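PDB 6SYY: periplasmic cell division protein (SufI) from Aquifex aeolicus, which is a multicopper oxidase, McoA, which binds four copper ions and probably oxidises its substrates while reducing dioxygen. Local coordinates for residues I179-D182 with E183-N187; D186-K189 with Q190-L194. One frame throughout, in Å; residues are numbered along the deposited sequence.

Contact 1 (I179-D182 with E183-N187)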
loop_
_atom_site.group_PDB
_atom_site.type_symbol
_atom_site.label_atom_id
_atom_site.label_comp_id
_atom_site.label_asym_id
_atom_site.label_seq_id
_atom_site.Cartn_x
_atom_site.Cartn_y
_atom_site.Cartn_z
ATOM N N ILE A 179 0.123 0.440 11.279
ATOM C CA ILE A 179 -0.135 1.815 11.699
ATOM C C ILE A 179 1.010 2.256 12.599
ATOM O O ILE A 179 1.181 1.723 13.705
ATOM C CB ILE A 179 -1.477 1.970 12.421
ATOM C CG1 ILE A 179 -2.639 1.800 11.444
ATOM C CG2 ILE A 179 -1.551 3.337 13.077
ATOM C CD1 ILE A 179 -3.994 1.888 12.113
ATOM N N ILE A 180 1.781 3.237 12.137
ATOM C CA ILE A 180 2.825 3.859 12.941
ATOM C C ILE A 180 2.243 5.089 13.616
ATOM O O ILE A 180 1.427 5.811 13.030
ATOM C CB ILE A 180 4.047 4.221 12.076
ATOM C CG1 ILE A 180 4.699 2.959 11.519
ATOM C CG2 ILE A 180 5.065 5.011 12.881
ATOM C CD1 ILE A 180 5.933 3.242 10.684
ATOM N N GLU A 181 2.648 5.319 14.858
ATOM C CA GLU A 181 2.212 6.474 15.622
ATOM C C GLU A 181 3.419 7.308 16.022
ATOM O O GLU A 181 4.473 6.768 16.378
ATOM C CB GLU A 181 1.426 6.041 16.860
ATOM C CG GLU A 181 0.124 5.327 16.526
ATOM C CD GLU A 181 -0.608 4.835 17.759
ATOM O OE1 GLU A 181 0.015 4.124 18.579
ATOM O OE2 GLU A 181 -1.803 5.165 17.909
ATOM N N ASP A 182 3.266 8.625 15.930
ATOM C CA ASP A 182 4.248 9.568 16.446
ATOM C C ASP A 182 3.479 10.680 17.149
ATOM O O ASP A 182 2.269 10.578 17.372
ATOM C CB ASP A 182 5.178 10.084 15.332
ATOM C CG ASP A 182 4.442 10.856 14.229
ATOM O OD1 ASP A 182 3.316 11.348 14.449
ATOM O OD2 ASP A 182 4.997 10.961 13.112
ATOM N N GLU A 183 4.185 11.759 17.484
ATOM C CA GLU A 183 3.549 12.850 18.210
ATOM C C GLU A 183 2.477 13.543 17.373
ATOM O O GLU A 183 1.465 13.996 17.923
ATOM C CB GLU A 183 4.614 13.844 18.675
ATOM C CG GLU A 183 4.106 14.920 19.622
ATOM C CD GLU A 183 5.222 15.801 20.150
ATOM O OE1 GLU A 183 6.393 15.557 19.788
ATOM O OE2 GLU A 183 4.929 16.734 20.927
ATOM N N ASP A 184 2.666 13.625 16.051
ATOM C CA ASP A 184 1.655 14.247 15.197
ATOM C C ASP A 184 0.361 13.449 15.203
ATOM O O ASP A 184 -0.733 14.025 15.266
ATOM C CB ASP A 184 2.171 14.386 13.764
ATOM C CG ASP A 184 3.131 15.538 13.599
ATOM O OD1 ASP A 184 3.013 16.521 14.363
ATOM O OD2 ASP A 184 3.998 15.462 12.700
ATOM N N GLU A 185 0.466 12.122 15.116
ATOM C CA GLU A 185 -0.719 11.278 15.219
ATOM C C GLU A 185 -1.377 11.423 16.584
ATOM O O GLU A 185 -2.609 11.378 16.696
ATOM C CB GLU A 185 -0.351 9.819 14.952
ATOM C CG GLU A 185 -1.494 8.838 15.163
ATOM C CD GLU A 185 -2.654 9.066 14.209
ATOM O OE1 GLU A 185 -2.431 9.633 13.118
ATOM O OE2 GLU A 185 -3.791 8.673 14.552
ATOM N N ASP A 186 -0.573 11.607 17.634
ATOM C CA ASP A 186 -1.130 11.811 18.968
ATOM C C ASP A 186 -2.019 13.045 19.003
ATOM O O ASP A 186 -3.145 12.999 19.512
ATOM C CB ASP A 186 -0.006 11.940 19.997
ATOM C CG ASP A 186 0.686 10.620 20.285
ATOM O OD1 ASP A 186 0.233 9.574 19.773
ATOM O OD2 ASP A 186 1.689 10.637 21.027
ATOM N N ASN A 187 -1.530 14.160 18.455
ATOM C CA ASN A 187 -2.310 15.393 18.477
ATOM C C ASN A 187 -3.566 15.274 17.624
ATOM O O ASN A 187 -4.622 15.802 17.986
ATOM C CB ASN A 187 -1.446 16.564 18.014
ATOM C CG ASN A 187 -0.244 16.786 18.910
ATOM O OD1 ASN A 187 -0.252 16.411 20.085
ATOM N ND2 ASN A 187 0.799 17.397 18.362
HETATM O O HOH W 1 -1.127 6.843 11.885
HETATM O O HOH W 2 4.341 13.221 11.494
#
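Asp182 is the N-cap of helix 183-192, its side chain accepting from Asp184 N and Glu185 N. Asp182 CB only starts the chain, leading away overall, and the end comes back to the helix. With chi1 at 62°, CG falls between the backbone N and the carbonyl carbon, which brings OD1 to the N-H groups of the first turn. There Asp182 OD1 accepts from Glu185 N at 3.0 Å, nearly straight at 164° and met almost along the C-O axis of OD1. The second bond to Asp182 OD1, from Asp184 N at 2.9 Å, is strongly bent (117°) and weak. Ser153 OG binds OD1 as well. Asp182 OD2 takes a hydrogen bond from a water, 2.9 Å away, that also donates to Asp184 OD2, bridging two carboxylates that would otherwise probably repel. The main chain joins in: Asp186 N donates to Asp182 O at 3.0 Å. Replacing Asp182 with an alanine would probably leave the N-H groups of Asp184 and Glu185 without their acceptor and the bridging water with one anchor fewer. Alongside, Glu181 CG touches Glu185 CG at 4.1 Å, while Glu185 sends its carboxylate to Arg249 of strand 247-254. Asp186 pairs with Arg98 of strand 94-98, which also hydrogen-bonds along strand 176-181, so salt bridges join the first turn to strands 94-98 and 247-254.

Contact 2 (D186-K189 with Q190-L194); sequences DNLK and QALDL
Leu188 meets both Leu192 and Leu194. Its CD1 reaches Leu192 CD1 at 3.7 Å, one helical turn on, and its CG lies 4.2 Å from Leu194 CD1. Leu188 has CG trans to the backbone N (chi1 -176°), which carries its methyl groups forward along the helix toward these partners, although its CB starts out away from them. Leu194 also packs back on Lys189: Leu194 CB is 4.0 Å from Lys189 CA, and the aliphatic Lys189 CG comes within 3.3 Å of Leu194 O.

The backbone sets these positions. Gln190 N, Ala191 N and Leu192 N donate in turn to the carbonyls of Asp186, Asn187 and Leu188, the regular i to i+4 pattern. The pattern then changes: Leu194 N skips back five residues to Lys189 O at 3.0 Å, in the carbonyl plane and on a lone pair, while Asp193 N makes a weak bond to Gln190 O. Together with the positive phi of Asp193 (56°), this is consistent with a Schellman motif, and the Leu194-Lys189 contact is the apolar touch that goes with it.

Farther out, Leu188 rests on Pro379 and Leu382, Leu192 on Ile247, and Leu194 on Ile199, while Tyr374 OH bonds to Leu192 O. The chemistry thus divides: the leucines meet through apolar side chains, and Leu194 N and Leu192 O find partners in Lys189 O and Tyr374 OH. Lys189 is a cation near the C-terminal end of the helix, whose dipole would probably interact favourably with it.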
loop_
_atom_site.group_PDB
_atom_site.type_symbol
_atom_site.label_atom_id
_atom_site.label_comp_id
_atom_site.label_asym_id
_atom_site.label_seq_id
_atom_site.Cartn_x
_atom_site.Cartn_y
_atom_site.Cartn_z
ATOM N N ASP A 186 -0.573 11.607 17.634
ATOM C CA ASP A 186 -1.130 11.811 18.968
ATOM C C ASP A 186 -2.019 13.045 19.003
ATOM O O ASP A 186 -3.145 12.999 19.512
ATOM C CB ASP A 186 -0.006 11.940 19.997
ATOM C CG ASP A 186 0.686 10.620 20.285
ATOM O OD1 ASP A 186 0.233 9.574 19.773
ATOM O OD2 ASP A 186 1.689 10.637 21.027
ATOM N N ASN A 187 -1.530 14.160 18.455
ATOM C CA ASN A 187 -2.310 15.393 18.477
ATOM C C ASN A 187 -3.566 15.274 17.624
ATOM O O ASN A 187 -4.622 15.802 17.986
ATOM C CB ASN A 187 -1.446 16.564 18.014
ATOM C CG ASN A 187 -0.244 16.786 18.910
ATOM O OD1 ASN A 187 -0.252 16.411 20.085
ATOM N ND2 ASN A 187 0.799 17.397 18.362
ATOM N N LEU A 188 -3.475 14.582 16.487
ATOM C CA LEU A 188 -4.665 14.370 15.671
ATOM C C LEU A 188 -5.666 13.472 16.385
ATOM O O LEU A 188 -6.873 13.740 16.366
ATOM C CB LEU A 188 -4.283 13.766 14.324
ATOM C CG LEU A 188 -5.469 13.598 13.374
ATOM C CD1 LEU A 188 -6.012 14.958 12.927
ATOM C CD2 LEU A 188 -5.066 12.751 12.182
ATOM N N LYS A 189 -5.181 12.401 17.020
ATOM C CA LYS A 189 -6.071 11.486 17.728
ATOM C C LYS A 189 -6.816 12.207 18.842
ATOM O O LYS A 189 -7.995 11.934 19.091
ATOM C CB LYS A 189 -5.265 10.304 18.272
ATOM C CG LYS A 189 -6.033 9.329 19.151
ATOM C CD LYS A 189 -5.125 8.187 19.612
ATOM C CE LYS A 189 -5.796 7.308 20.664
ATOM N NZ LYS A 189 -6.132 8.068 21.905
ATOM N N GLN A 190 -6.148 13.152 19.509
ATOM C CA GLN A 190 -6.806 13.917 20.561
ATOM C C GLN A 190 -7.769 14.941 19.979
ATOM O O GLN A 190 -8.885 15.110 20.483
ATOM C CB GLN A 190 -5.762 14.607 21.435
ATOM C CG GLN A 190 -6.356 15.445 22.549
ATOM C CD GLN A 190 -5.316 16.286 23.256
ATOM O OE1 GLN A 190 -5.034 16.082 24.438
ATOM N NE2 GLN A 190 -4.741 17.241 22.536
ATOM N N ALA A 191 -7.352 15.636 18.918
ATOM C CA ALA A 191 -8.212 16.638 18.303
ATOM C C ALA A 191 -9.538 16.042 17.847
ATOM O O ALA A 191 -10.579 16.701 17.952
ATOM C CB ALA A 191 -7.491 17.293 17.126
ATOM N N LEU A 192 -9.532 14.798 17.371
ATOM C CA LEU A 192 -10.729 14.191 16.811
ATOM C C LEU A 192 -11.251 13.006 17.612
ATOM O O LEU A 192 -12.207 12.358 17.167
ATOM C CB LEU A 192 -10.470 13.754 15.363
ATOM C CG LEU A 192 -10.010 14.872 14.427
ATOM C CD1 LEU A 192 -9.624 14.320 13.061
ATOM C CD2 LEU A 192 -11.096 15.923 14.291
ATOM N N ASP A 193 -10.665 12.709 18.772
ATOM C CA ASP A 193 -11.105 11.584 19.600
ATOM C C ASP A 193 -11.081 10.281 18.802
ATOM O O ASP A 193 -11.979 9.444 18.914
ATOM C CB ASP A 193 -12.494 11.844 20.193
ATOM C CG ASP A 193 -12.800 10.958 21.382
ATOM O OD1 ASP A 193 -11.870 10.290 21.882
ATOM O OD2 ASP A 193 -13.974 10.925 21.815
ATOM N N LEU A 194 -10.048 10.112 17.979
ATOM C CA LEU A 194 -9.936 8.912 17.164
ATOM C C LEU A 194 -9.637 7.695 18.031
ATOM O O LEU A 194 -8.971 7.784 19.065
ATOM C CB LEU A 194 -8.842 9.077 16.107
ATOM C CG LEU A 194 -9.026 10.226 15.110
ATOM C CD1 LEU A 194 -7.881 10.259 14.088
ATOM C CD2 LEU A 194 -10.384 10.142 14.414
#

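Coming from the N terminus, the chain leaves strand 176-181 and enters helix 183-192 at contact 1, whose 182-to-186 hydrogen bond closes the first turn. Contact 2 takes over at Asp186 and Asn187, the residues common to both, and runs to the helix exit at Asp193 and Leu194. Neither contact encloses or crosses the other; they follow in series, their centres about 9 Å apart, one at each end of a single short helix. Contact 1 ties that helix to both strand 94-98 and strand 247-254, and contact 2 adds apolar contacts to the latter. Arg249 of that strand touches both contacts, meeting Glu185, Leu188 and Leu194.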